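Local coordinates for protein probable glutathione S-transferase GSTU1 (Oryza sativa, PDB 1OYJ) that conjugates reduced glutathione to a wide range of hydrophobic electrophiles, as a plant tau-class transferase linked to herbicide detoxification, at residues A[136-139]-A[140-144]; A[112-115]-A[116-120]; A[83-86]-A[87-91]; A[21-24]-A[25-29]. All coordinates share one frame; numbering follows the deposited sequence.

Contact 1: residues A[136-139]-A[140-144]; sequences EMAE and ILRTL. With GSH (glutathione), chain O.
R142 lies back along its helix towards A138 and E139, and its chain can be followed outward atom by atom. CB rests near the carbonyl oxygens of E139 and A138; CG, placed beside the backbone N with chi1 -81°, stays over A138 O at 3.5 Å. The chain then runs extended to NE, with CD alongside E139 OE1. At the end, the guanidinium lays one face over A138 CB, with NH1 at 3.9 Å from that methyl, and NH1 gives a salt bridge to E139 OE1 at 2.7 Å. The N-H...O angle is 139°, and the carboxylate and guanidinium planes stand 40° apart, so this is a tilted single-point bridge. The other carboxylate oxygen, E139 OE2, takes a hydrogen from a water at 2.6 Å that also donates to T143 OG1, so the water bridges E139 to T143, one turn on. On another flank, E136 OE2 approaches glutathione CB2 at 3.4 Å and I140 CD1 approaches glutathione O2. M137 SD packs on L141 CG. Within helix 127-148 these flanks diverge: I140 and T143 face helix 97-124, whereas M137 and L141 meet F185 and helix 176-183, and R142 touches V190 of helix 187-190.

Contact 2: residues A[112-115]-A[116-120]; sequences DRKL and YDCGS. With GSH (glutathione), chain O.
G119 N donates to L115 O at 2.7 Å with an N-H...O angle of 149°, the shortest sound backbone bond between 112-115 and 116-120. One residue on, Y116 O is gripped twice, by S120 N at 3.0 Å and by S120 OG at 2.9 Å, and the two donors reach it from opposite faces of its carbonyl plane. The serine hydroxyl thus adds a bond to the helical one, and the same OG stands 4.2 Å above the centre of the Y116 ring. A water accepts from Y116 N and donates to D112 O, bridging a step where the helix has no direct bond. K114 and C118, one turn apart, hold the same glutathione. The lysine chain bends at chi2 (-73°), which turns NZ towards the ligand, where it donates to OE1 at 2.9 Å and to O31 at 2.6 Å. Outside the two segments, D112 OD2 forms a salt bridge with R20 and the Y116 ring meets F17 edge-to-face. The covalent bond of C118 SG to glutathione SG2, 2.2 Å in the model, is consistent with a mixed disulfide formed by oxidation of the two thiols; K114 NZ, between the ligand's amide and carboxylate oxygens, probably adds electrostatic hold on that attached molecule.

Contact 3: residues A[83-86]-A[87-91]; sequences TPHL and LPPAN
The aromatic contact is between H85 and P89. P89 CD sits over one face of the imidazole, 3.8 Å from the ring centroid and only 6° off the ring normal, which meets the geometry of a CH-pi interaction. The two side chains cross at about a right angle, and the proline meets the ring through its CD methylene. H85 CG occupies the position between the backbone N and the carbonyl carbon (chi1 59°), and this turns the ring back over the following residues.

Close approaches of carbon to oxygen and carbon to carbon form a second group. H85 CD2 lies 3.1 Å from L87 O and 3.7 Å from P88 CA, both met obliquely. The chain from L87 to P89 therefore curls round the imidazole, although no hydrogen bond joins the segments 83-86 and 87-91.

Polar ties run outward instead. Both D77 carboxylate oxygens take backbone N-H groups, OD1 from L86 and OD2 from L87, which secures the two consecutive residues to helix 69-79. H85 O accepts from R161 and P88 O from R101 of helix 97-124, while the leucines pack outward, L86 on L73 and V167, L87 on A104 and F164.

This loop links helix 69-79 to helix 97-124, and its chemistry is divided accordingly. Leucines and backbone polar groups bind it to the surrounding helices and to R161, whereas its own residues meet through a CH-pi contact and close carbon-oxygen and carbon-carbon approaches, with two successive prolines restricting the backbone that carries P89 CD to the ring.

Contact 4: residues A[21-24]-A[25-29]; sequences CRIA and MAEKG
M25 folds its thioether back over C21, one turn earlier in helix 16-28. Its CE comes to 3.5 Å from C21 O and 4.5 Å from C21 CB, reached because the chain, extended as far as SD, bends at chi3 (-71°). M25 N donates to C21 O at 3.1 Å with a nearly straight N-H...O angle of 170°. The next bonds of the series, A26 N to R22 O and E27 N to I23 O, remain close to straight, but K28 N to A24 O closes to 133°, consistent with the chain starting to leave helical geometry, K28 psi being near zero. The K28 chain leaves over A24 O, with CG at 3.2 Å from it, before NZ bends away to D77, T83 and P84 O. E27 CG lies 3.4 Å from I23 O while its carboxylate reaches S206. R22 pairs with D11, and M25, C21 and R22 all touch L9 of strand 7-11. G29, with positive phi, belongs to a Schellman motif, one of whose two bonds back into the last turn is G29 N to A26 O (3.1 Å). Helix 16-28 is the crossover helix joining the parallel strands 7-11 and 33-36, the beta-alpha-beta unit of the thioredoxin-like N-terminal domain of glutathione transferases.

Contacts 1 and 2 lie on successive helices of the C-terminal domain and touch directly: M137 CE packs on G119, and I140 CD1 on K114 and the C118 sulfur, so both border the same covalently held glutathione. Contacts 3 and 4 meet where the end of the K28 chain and A24 reach 83-86. Contact 4 is buried and held by helical backbone bonds, with the polar ends of R22, E27 and K28 paired outside its two segments; contact 3 has no hydrogen bond across its segments and mixes buried leucines with a partly exposed histidine-proline pair. Contacts 1 and 2 are partly buried and carry charge: in 136-144 R142 is answered by a carboxylate, in 112-120 K114 is met by the ligand, while D112 and R113 pair with R20 and D109.

Contact 1: residues A[136-139]-A[140-144]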
loop_
_atom_site.group_PDB
_atom_site.type_symbol
_atom_site.label_atom_id
_atom_site.label_comp_id
_atom_site.label_asym_id
_atom_site.label_seq_id
_atom_site.Cartn_x
_atom_site.Cartn_y
_atom_site.Cartn_z
ATOM N N GLU A 136 -2.066 -4.246 22.204
ATOM C CA GLU A 136 -1.925 -4.588 20.806
ATOM C C GLU A 136 -0.790 -3.699 20.278
ATOM O O GLU A 136 -0.025 -4.166 19.469
ATOM C CB GLU A 136 -3.216 -4.343 19.985
ATOM C CG GLU A 136 -4.389 -5.296 20.343
ATOM C CD GLU A 136 -5.373 -5.521 19.205
ATOM O OE1 GLU A 136 -5.378 -6.644 18.619
ATOM O OE2 GLU A 136 -6.145 -4.609 18.968
ATOM N N MET A 137 -0.716 -2.440 20.746
ATOM C CA MET A 137 0.374 -1.547 20.311
ATOM C C MET A 137 1.725 -2.118 20.698
ATOM O O MET A 137 2.623 -2.198 19.852
ATOM C CB MET A 137 0.249 -0.102 20.787
ATOM C CG MET A 137 1.427 0.795 20.267
ATOM S SD MET A 137 1.697 0.812 18.408
ATOM C CE MET A 137 0.415 1.830 18.042
ATOM N N ALA A 138 1.851 -2.566 21.945
ATOM C CA ALA A 138 3.120 -3.155 22.381
ATOM C C ALA A 138 3.549 -4.318 21.483
ATOM O O ALA A 138 4.738 -4.462 21.237
ATOM C CB ALA A 138 3.051 -3.627 23.742
ATOM N N GLU A 139 2.601 -5.182 21.095
ATOM C CA GLU A 139 2.881 -6.325 20.299
ATOM C C GLU A 139 3.271 -5.895 18.884
ATOM O O GLU A 139 4.133 -6.507 18.325
ATOM C CB GLU A 139 1.663 -7.305 20.299
ATOM C CG GLU A 139 1.946 -8.608 19.712
ATOM C CD GLU A 139 3.014 -9.399 20.465
ATOM O OE1 GLU A 139 3.319 -9.110 21.676
ATOM O OE2 GLU A 139 3.541 -10.300 19.745
ATOM N N ILE A 140 2.622 -4.881 18.321
ATOM C CA ILE A 140 3.044 -4.311 17.015
ATOM C C ILE A 140 4.577 -3.858 17.090
ATOM O O ILE A 140 5.417 -4.184 16.223
ATOM C CB ILE A 140 2.163 -3.139 16.712
ATOM C CG1 ILE A 140 0.874 -3.702 16.171
ATOM C CG2 ILE A 140 2.775 -2.230 15.602
ATOM C CD1 ILE A 140 -0.133 -2.746 15.964
ATOM N N LEU A 141 4.913 -3.208 18.174
ATOM C CA LEU A 141 6.287 -2.758 18.344
ATOM C C LEU A 141 7.226 -3.966 18.513
ATOM O O LEU A 141 8.347 -3.964 18.002
ATOM C CB LEU A 141 6.397 -1.815 19.523
ATOM C CG LEU A 141 5.501 -0.537 19.375
ATOM C CD1 LEU A 141 5.667 0.329 20.663
ATOM C CD2 LEU A 141 5.997 0.213 18.193
ATOM N N ARG A 142 6.740 -5.002 19.175
ATOM C CA ARG A 142 7.569 -6.217 19.321
ATOM C C ARG A 142 7.753 -6.897 17.977
ATOM O O ARG A 142 8.826 -7.460 17.689
ATOM C CB ARG A 142 6.936 -7.208 20.328
ATOM C CG ARG A 142 7.180 -6.934 21.787
ATOM C CD ARG A 142 6.496 -7.983 22.700
ATOM N NE ARG A 142 6.220 -7.494 24.037
ATOM C CZ ARG A 142 4.994 -7.254 24.509
ATOM N NH1 ARG A 142 3.898 -7.417 23.751
ATOM N NH2 ARG A 142 4.866 -6.826 25.748
ATOM N N THR A 143 6.743 -6.820 17.132
ATOM C CA THR A 143 6.804 -7.375 15.791
ATOM C C THR A 143 7.824 -6.611 14.907
ATOM O O THR A 143 8.689 -7.263 14.246
ATOM C CB THR A 143 5.392 -7.318 15.100
ATOM O OG1 THR A 143 4.502 -8.127 15.840
ATOM C CG2 THR A 143 5.454 -7.867 13.687
ATOM N N LEU A 144 7.819 -5.282 15.023
ATOM C CA LEU A 144 8.803 -4.450 14.336
ATOM C C LEU A 144 10.204 -4.789 14.846
ATOM O O LEU A 144 11.229 -4.961 14.072
ATOM C CB LEU A 144 8.484 -2.960 14.401
ATOM C CG LEU A 144 7.247 -2.667 13.542
ATOM C CD1 LEU A 144 6.612 -1.375 13.982
ATOM C CD2 LEU A 144 7.586 -2.733 11.986
HETATM N N1 GSH O . -8.825 -5.955 9.512
HETATM C CA1 GSH O . -8.656 -5.105 10.693
HETATM C C1 GSH O . -9.742 -5.478 11.675
HETATM O O11 GSH O . -10.513 -4.635 12.115
HETATM O O12 GSH O . -9.886 -6.631 12.032
HETATM C CB1 GSH O . -7.198 -5.300 11.252
HETATM C CG1 GSH O . -6.906 -4.393 12.454
HETATM C CD1 GSH O . -5.479 -4.327 13.040
HETATM O OE1 GSH O . -4.533 -4.017 12.340
HETATM N N2 GSH O . -5.373 -4.557 14.353
HETATM C CA2 GSH O . -4.201 -4.228 15.169
HETATM C C2 GSH O . -3.559 -5.449 15.733
HETATM O O2 GSH O . -2.731 -5.368 16.669
HETATM C CB2 GSH O . -4.573 -3.244 16.264
HETATM S SG2 GSH O . -5.145 -1.714 15.505
HETATM N N3 GSH O . -3.948 -6.587 15.085
HETATM C CA3 GSH O . -3.312 -7.866 15.354
HETATM C C3 GSH O . -1.846 -7.981 14.936
HETATM O O31 GSH O . -1.368 -7.124 14.118
HETATM O O32 GSH O . -1.161 -8.939 15.429
HETATM O O HOH W 1 4.782 -10.241 17.482
#

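Contact 2: residues A[112-115]-A[116-120]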
loop_
_atom_site.group_PDB
_atom_site.type_symbol
_atom_site.label_atom_id
_atom_site.label_comp_id
_atom_site.label_asym_id
_atom_site.label_seq_id
_atom_site.Cartn_x
_atom_site.Cartn_y
_atom_site.Cartn_z
ATOM N N ASP A 112 2.141 1.191 7.401
ATOM C CA ASP A 112 0.938 1.912 7.007
ATOM C C ASP A 112 -0.316 1.265 7.571
ATOM O O ASP A 112 -1.259 1.961 7.904
ATOM C CB ASP A 112 0.803 1.972 5.503
ATOM C CG ASP A 112 1.448 3.192 4.902
ATOM O OD1 ASP A 112 1.160 3.528 3.732
ATOM O OD2 ASP A 112 2.171 3.923 5.526
ATOM N N ARG A 113 -0.323 -0.068 7.662
ATOM C CA ARG A 113 -1.498 -0.761 8.124
ATOM C C ARG A 113 -1.666 -0.687 9.624
ATOM O O ARG A 113 -2.783 -0.877 10.043
ATOM C CB ARG A 113 -1.492 -2.261 7.756
ATOM C CG ARG A 113 -1.673 -2.598 6.289
ATOM C CD ARG A 113 -1.419 -4.122 5.855
ATOM N NE ARG A 113 -1.854 -4.222 4.443
ATOM C CZ ARG A 113 -3.155 -4.338 4.082
ATOM N NH1 ARG A 113 -3.505 -4.292 2.814
ATOM N NH2 ARG A 113 -4.096 -4.570 5.006
ATOM N N LYS A 114 -0.598 -0.485 10.410
ATOM C CA LYS A 114 -0.711 -0.652 11.836
ATOM C C LYS A 114 -0.586 0.636 12.731
ATOM O O LYS A 114 -1.385 0.860 13.656
ATOM C CB LYS A 114 0.360 -1.680 12.279
ATOM C CG LYS A 114 0.139 -3.125 11.653
ATOM C CD LYS A 114 -1.077 -3.913 12.275
ATOM C CE LYS A 114 -1.360 -5.208 11.536
ATOM N NZ LYS A 114 -2.508 -6.061 12.086
ATOM N N LEU A 115 0.381 1.491 12.401
ATOM C CA LEU A 115 0.834 2.518 13.334
ATOM C C LEU A 115 -0.238 3.600 13.517
ATOM O O LEU A 115 -0.719 3.886 14.623
ATOM C CB LEU A 115 2.171 3.097 12.889
ATOM C CG LEU A 115 3.457 2.475 13.413
ATOM C CD1 LEU A 115 3.576 2.728 14.926
ATOM C CD2 LEU A 115 3.445 0.997 13.202
ATOM N N TYR A 116 -0.589 4.214 12.443
ATOM C CA TYR A 116 -1.519 5.311 12.556
ATOM C C TYR A 116 -2.826 4.886 13.170
ATOM O O TYR A 116 -3.273 5.484 14.148
ATOM C CB TYR A 116 -1.756 5.894 11.223
ATOM C CG TYR A 116 -2.777 6.992 11.213
ATOM C CD1 TYR A 116 -2.451 8.214 11.691
ATOM C CD2 TYR A 116 -4.009 6.811 10.654
ATOM C CE1 TYR A 116 -3.320 9.244 11.654
ATOM C CE2 TYR A 116 -4.921 7.871 10.598
ATOM C CZ TYR A 116 -4.544 9.089 11.114
ATOM O OH TYR A 116 -5.386 10.193 11.116
ATOM N N ASP A 117 -3.442 3.858 12.644
ATOM C CA ASP A 117 -4.749 3.457 13.136
ATOM C C ASP A 117 -4.705 2.901 14.544
ATOM O O ASP A 117 -5.576 3.179 15.394
ATOM C CB ASP A 117 -5.390 2.375 12.235
ATOM C CG ASP A 117 -5.688 2.851 10.777
ATOM O OD1 ASP A 117 -6.328 3.896 10.578
ATOM O OD2 ASP A 117 -5.244 2.214 9.773
ATOM N N CYS A 118 -3.710 2.069 14.808
ATOM C CA CYS A 118 -3.664 1.427 16.068
ATOM C C CYS A 118 -3.244 2.393 17.117
ATOM O O CYS A 118 -3.680 2.303 18.263
ATOM C CB CYS A 118 -2.798 0.185 16.017
ATOM S SG CYS A 118 -3.330 -0.922 14.643
ATOM N N GLY A 119 -2.412 3.356 16.722
ATOM C CA GLY A 119 -2.060 4.397 17.631
ATOM C C GLY A 119 -3.206 5.287 18.023
ATOM O O GLY A 119 -3.309 5.648 19.230
ATOM N N SER A 120 -4.064 5.623 17.065
ATOM C CA SER A 120 -5.138 6.525 17.332
ATOM C C SER A 120 -6.121 5.958 18.389
ATOM O O SER A 120 -6.697 6.726 19.199
ATOM C CB SER A 120 -5.947 6.812 16.067
ATOM O OG SER A 120 -5.136 7.507 15.133
HETATM N N1 GSH O . -8.825 -5.955 9.512
HETATM C CA1 GSH O . -8.656 -5.105 10.693
HETATM C C1 GSH O . -9.742 -5.478 11.675
HETATM O O11 GSH O . -10.513 -4.635 12.115
HETATM O O12 GSH O . -9.886 -6.631 12.032
HETATM C CB1 GSH O . -7.198 -5.300 11.252
HETATM C CG1 GSH O . -6.906 -4.393 12.454
HETATM C CD1 GSH O . -5.479 -4.327 13.040
HETATM O OE1 GSH O . -4.533 -4.017 12.340
HETATM N N2 GSH O . -5.373 -4.557 14.353
HETATM C CA2 GSH O . -4.201 -4.228 15.169
HETATM C C2 GSH O . -3.559 -5.449 15.733
HETATM O O2 GSH O . -2.731 -5.368 16.669
HETATM C CB2 GSH O . -4.573 -3.244 16.264
HETATM S SG2 GSH O . -5.145 -1.714 15.505
HETATM N N3 GSH O . -3.948 -6.587 15.085
HETATM C CA3 GSH O . -3.312 -7.866 15.354
HETATM C C3 GSH O . -1.846 -7.981 14.936
HETATM O O31 GSH O . -1.368 -7.124 14.118
HETATM O O32 GSH O . -1.161 -8.939 15.429
HETATM O O HOH W 2 0.379 4.019 9.777
#

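Contact 3: residues A[83-86]-A[87-91]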
loop_
_atom_site.group_PDB
_atom_site.type_symbol
_atom_site.label_atom_id
_atom_site.label_comp_id
_atom_site.label_asym_id
_atom_site.label_seq_id
_atom_site.Cartn_x
_atom_site.Cartn_y
_atom_site.Cartn_z
ATOM N N THR A 83 20.485 10.473 -6.420
ATOM C CA THR A 83 20.503 10.655 -4.967
ATOM C C THR A 83 20.531 9.333 -4.205
ATOM O O THR A 83 20.193 8.303 -4.760
ATOM C CB THR A 83 19.259 11.442 -4.571
ATOM O OG1 THR A 83 18.031 10.691 -4.855
ATOM C CG2 THR A 83 19.190 12.746 -5.360
ATOM N N PRO A 84 20.998 9.322 -2.959
ATOM C CA PRO A 84 21.064 8.072 -2.223
ATOM C C PRO A 84 19.680 7.440 -2.194
ATOM O O PRO A 84 18.693 8.132 -1.994
ATOM C CB PRO A 84 21.546 8.482 -0.823
ATOM C CG PRO A 84 22.015 9.853 -0.931
ATOM C CD PRO A 84 21.517 10.456 -2.178
ATOM N N HIS A 85 19.625 6.138 -2.422
ATOM C CA HIS A 85 18.398 5.420 -2.667
ATOM C C HIS A 85 17.791 4.902 -1.365
ATOM O O HIS A 85 18.507 4.563 -0.435
ATOM C CB HIS A 85 18.655 4.243 -3.619
ATOM C CG HIS A 85 19.669 3.274 -3.095
ATOM N ND1 HIS A 85 20.996 3.334 -3.445
ATOM C CD2 HIS A 85 19.567 2.280 -2.173
ATOM C CE1 HIS A 85 21.665 2.404 -2.776
ATOM N NE2 HIS A 85 20.816 1.731 -2.021
ATOM N N LEU A 86 16.477 4.863 -1.306
ATOM C CA LEU A 86 15.770 4.305 -0.139
ATOM C C LEU A 86 15.599 2.793 -0.307
ATOM O O LEU A 86 15.581 2.065 0.665
ATOM C CB LEU A 86 14.399 4.957 0.020
ATOM C CG LEU A 86 14.459 6.395 0.521
ATOM C CD1 LEU A 86 13.058 6.971 0.448
ATOM C CD2 LEU A 86 15.066 6.445 1.865
ATOM N N LEU A 87 15.443 2.359 -1.557
ATOM C CA LEU A 87 15.355 0.948 -1.867
ATOM C C LEU A 87 16.526 0.616 -2.757
ATOM O O LEU A 87 16.947 1.425 -3.558
ATOM C CB LEU A 87 14.065 0.672 -2.611
ATOM C CG LEU A 87 12.763 0.848 -1.831
ATOM C CD1 LEU A 87 11.614 0.930 -2.732
ATOM C CD2 LEU A 87 12.625 -0.238 -0.880
ATOM N N PRO A 88 17.057 -0.593 -2.674
ATOM C CA PRO A 88 18.220 -0.926 -3.517
ATOM C C PRO A 88 17.794 -0.975 -4.957
ATOM O O PRO A 88 16.714 -1.475 -5.204
ATOM C CB PRO A 88 18.614 -2.332 -3.069
ATOM C CG PRO A 88 17.648 -2.737 -1.985
ATOM C CD PRO A 88 16.580 -1.702 -1.846
ATOM N N PRO A 89 18.554 -0.437 -5.899
ATOM C CA PRO A 89 18.206 -0.621 -7.318
ATOM C C PRO A 89 18.336 -2.058 -7.732
ATOM O O PRO A 89 19.325 -2.616 -7.395
ATOM C CB PRO A 89 19.242 0.215 -8.036
ATOM C CG PRO A 89 19.702 1.215 -6.984
ATOM C CD PRO A 89 19.713 0.442 -5.734
ATOM N N ALA A 90 17.312 -2.689 -8.303
ATOM C CA ALA A 90 17.486 -4.045 -8.861
ATOM C C ALA A 90 18.158 -3.871 -10.227
ATOM O O ALA A 90 18.343 -4.831 -10.969
ATOM C CB ALA A 90 16.157 -4.790 -8.992
ATOM N N ASN A 91 18.500 -2.611 -10.527
ATOM C CA ASN A 91 19.240 -2.200 -11.717
ATOM C C ASN A 91 20.717 -2.616 -11.601
ATOM O O ASN A 91 21.566 -2.094 -12.314
ATOM C CB ASN A 91 19.166 -0.655 -11.944
ATOM C CG ASN A 91 17.823 -0.018 -11.485
ATOM O OD1 ASN A 91 17.291 -0.351 -10.415
ATOM N ND2 ASN A 91 17.316 0.946 -12.271
#

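Contact 4: residues A[21-24]-A[25-29]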
loop_
_atom_site.group_PDB
_atom_site.type_symbol
_atom_site.label_atom_id
_atom_site.label_comp_id
_atom_site.label_asym_id
_atom_site.label_seq_id
_atom_site.Cartn_x
_atom_site.Cartn_y
_atom_site.Cartn_z
ATOM N N CYS A 21 8.171 12.247 3.733
ATOM C CA CYS A 21 8.611 12.794 2.509
ATOM C C CYS A 21 9.612 13.919 2.820
ATOM O O CYS A 21 10.555 14.156 2.069
ATOM C CB CYS A 21 7.443 13.403 1.758
ATOM S SG CYS A 21 6.032 12.330 1.549
ATOM N N ARG A 22 9.383 14.660 3.906
ATOM C CA ARG A 22 10.407 15.684 4.291
ATOM C C ARG A 22 11.805 15.046 4.542
ATOM O O ARG A 22 12.838 15.599 4.053
ATOM C CB ARG A 22 10.040 16.526 5.549
ATOM C CG ARG A 22 8.734 17.415 5.325
ATOM C CD ARG A 22 8.109 18.025 6.601
ATOM N NE ARG A 22 6.745 17.656 6.801
ATOM C CZ ARG A 22 6.097 17.850 7.921
ATOM N NH1 ARG A 22 4.861 17.430 8.032
ATOM N NH2 ARG A 22 6.705 18.399 8.952
ATOM N N ILE A 23 11.828 13.994 5.355
ATOM C CA ILE A 23 13.093 13.302 5.690
ATOM C C ILE A 23 13.749 12.744 4.442
ATOM O O ILE A 23 14.939 12.837 4.282
ATOM C CB ILE A 23 12.792 12.218 6.726
ATOM C CG1 ILE A 23 12.444 12.917 8.052
ATOM C CG2 ILE A 23 13.904 11.212 6.919
ATOM C CD1 ILE A 23 11.728 11.909 9.010
ATOM N N ALA A 24 12.937 12.147 3.545
ATOM C CA ALA A 24 13.479 11.551 2.332
ATOM C C ALA A 24 14.113 12.572 1.383
ATOM O O ALA A 24 15.231 12.356 0.863
ATOM C CB ALA A 24 12.444 10.732 1.662
ATOM N N MET A 25 13.462 13.718 1.215
ATOM C CA MET A 25 14.068 14.802 0.484
ATOM C C MET A 25 15.326 15.336 1.165
ATOM O O MET A 25 16.359 15.507 0.519
ATOM C CB MET A 25 13.016 15.911 0.226
ATOM C CG MET A 25 12.056 15.472 -0.868
ATOM S SD MET A 25 10.848 16.686 -1.408
ATOM C CE MET A 25 9.702 16.829 -0.013
ATOM N N ALA A 26 15.273 15.568 2.472
ATOM C CA ALA A 26 16.464 15.955 3.186
ATOM C C ALA A 26 17.584 14.964 2.975
ATOM O O ALA A 26 18.754 15.358 2.712
ATOM C CB ALA A 26 16.181 16.120 4.648
ATOM N N GLU A 27 17.287 13.702 3.107
ATOM C CA GLU A 27 18.317 12.630 2.927
ATOM C C GLU A 27 18.939 12.701 1.569
ATOM O O GLU A 27 20.119 12.352 1.408
ATOM C CB GLU A 27 17.769 11.212 3.119
ATOM C CG GLU A 27 17.583 10.781 4.563
ATOM C CD GLU A 27 18.895 10.686 5.278
ATOM O OE1 GLU A 27 19.707 9.817 4.946
ATOM O OE2 GLU A 27 19.097 11.491 6.164
ATOM N N LYS A 28 18.122 13.108 0.599
ATOM C CA LYS A 28 18.521 13.148 -0.764
ATOM C C LYS A 28 19.155 14.470 -1.248
ATOM O O LYS A 28 19.537 14.578 -2.378
ATOM C CB LYS A 28 17.315 12.768 -1.654
ATOM C CG LYS A 28 16.938 11.272 -1.576
ATOM C CD LYS A 28 15.624 10.932 -2.280
ATOM C CE LYS A 28 15.519 9.384 -2.468
ATOM N NZ LYS A 28 16.272 8.857 -3.654
ATOM N N GLY A 29 19.210 15.453 -0.389
ATOM C CA GLY A 29 19.699 16.776 -0.775
ATOM C C GLY A 29 18.700 17.523 -1.632
ATOM O O GLY A 29 19.076 18.448 -2.332
#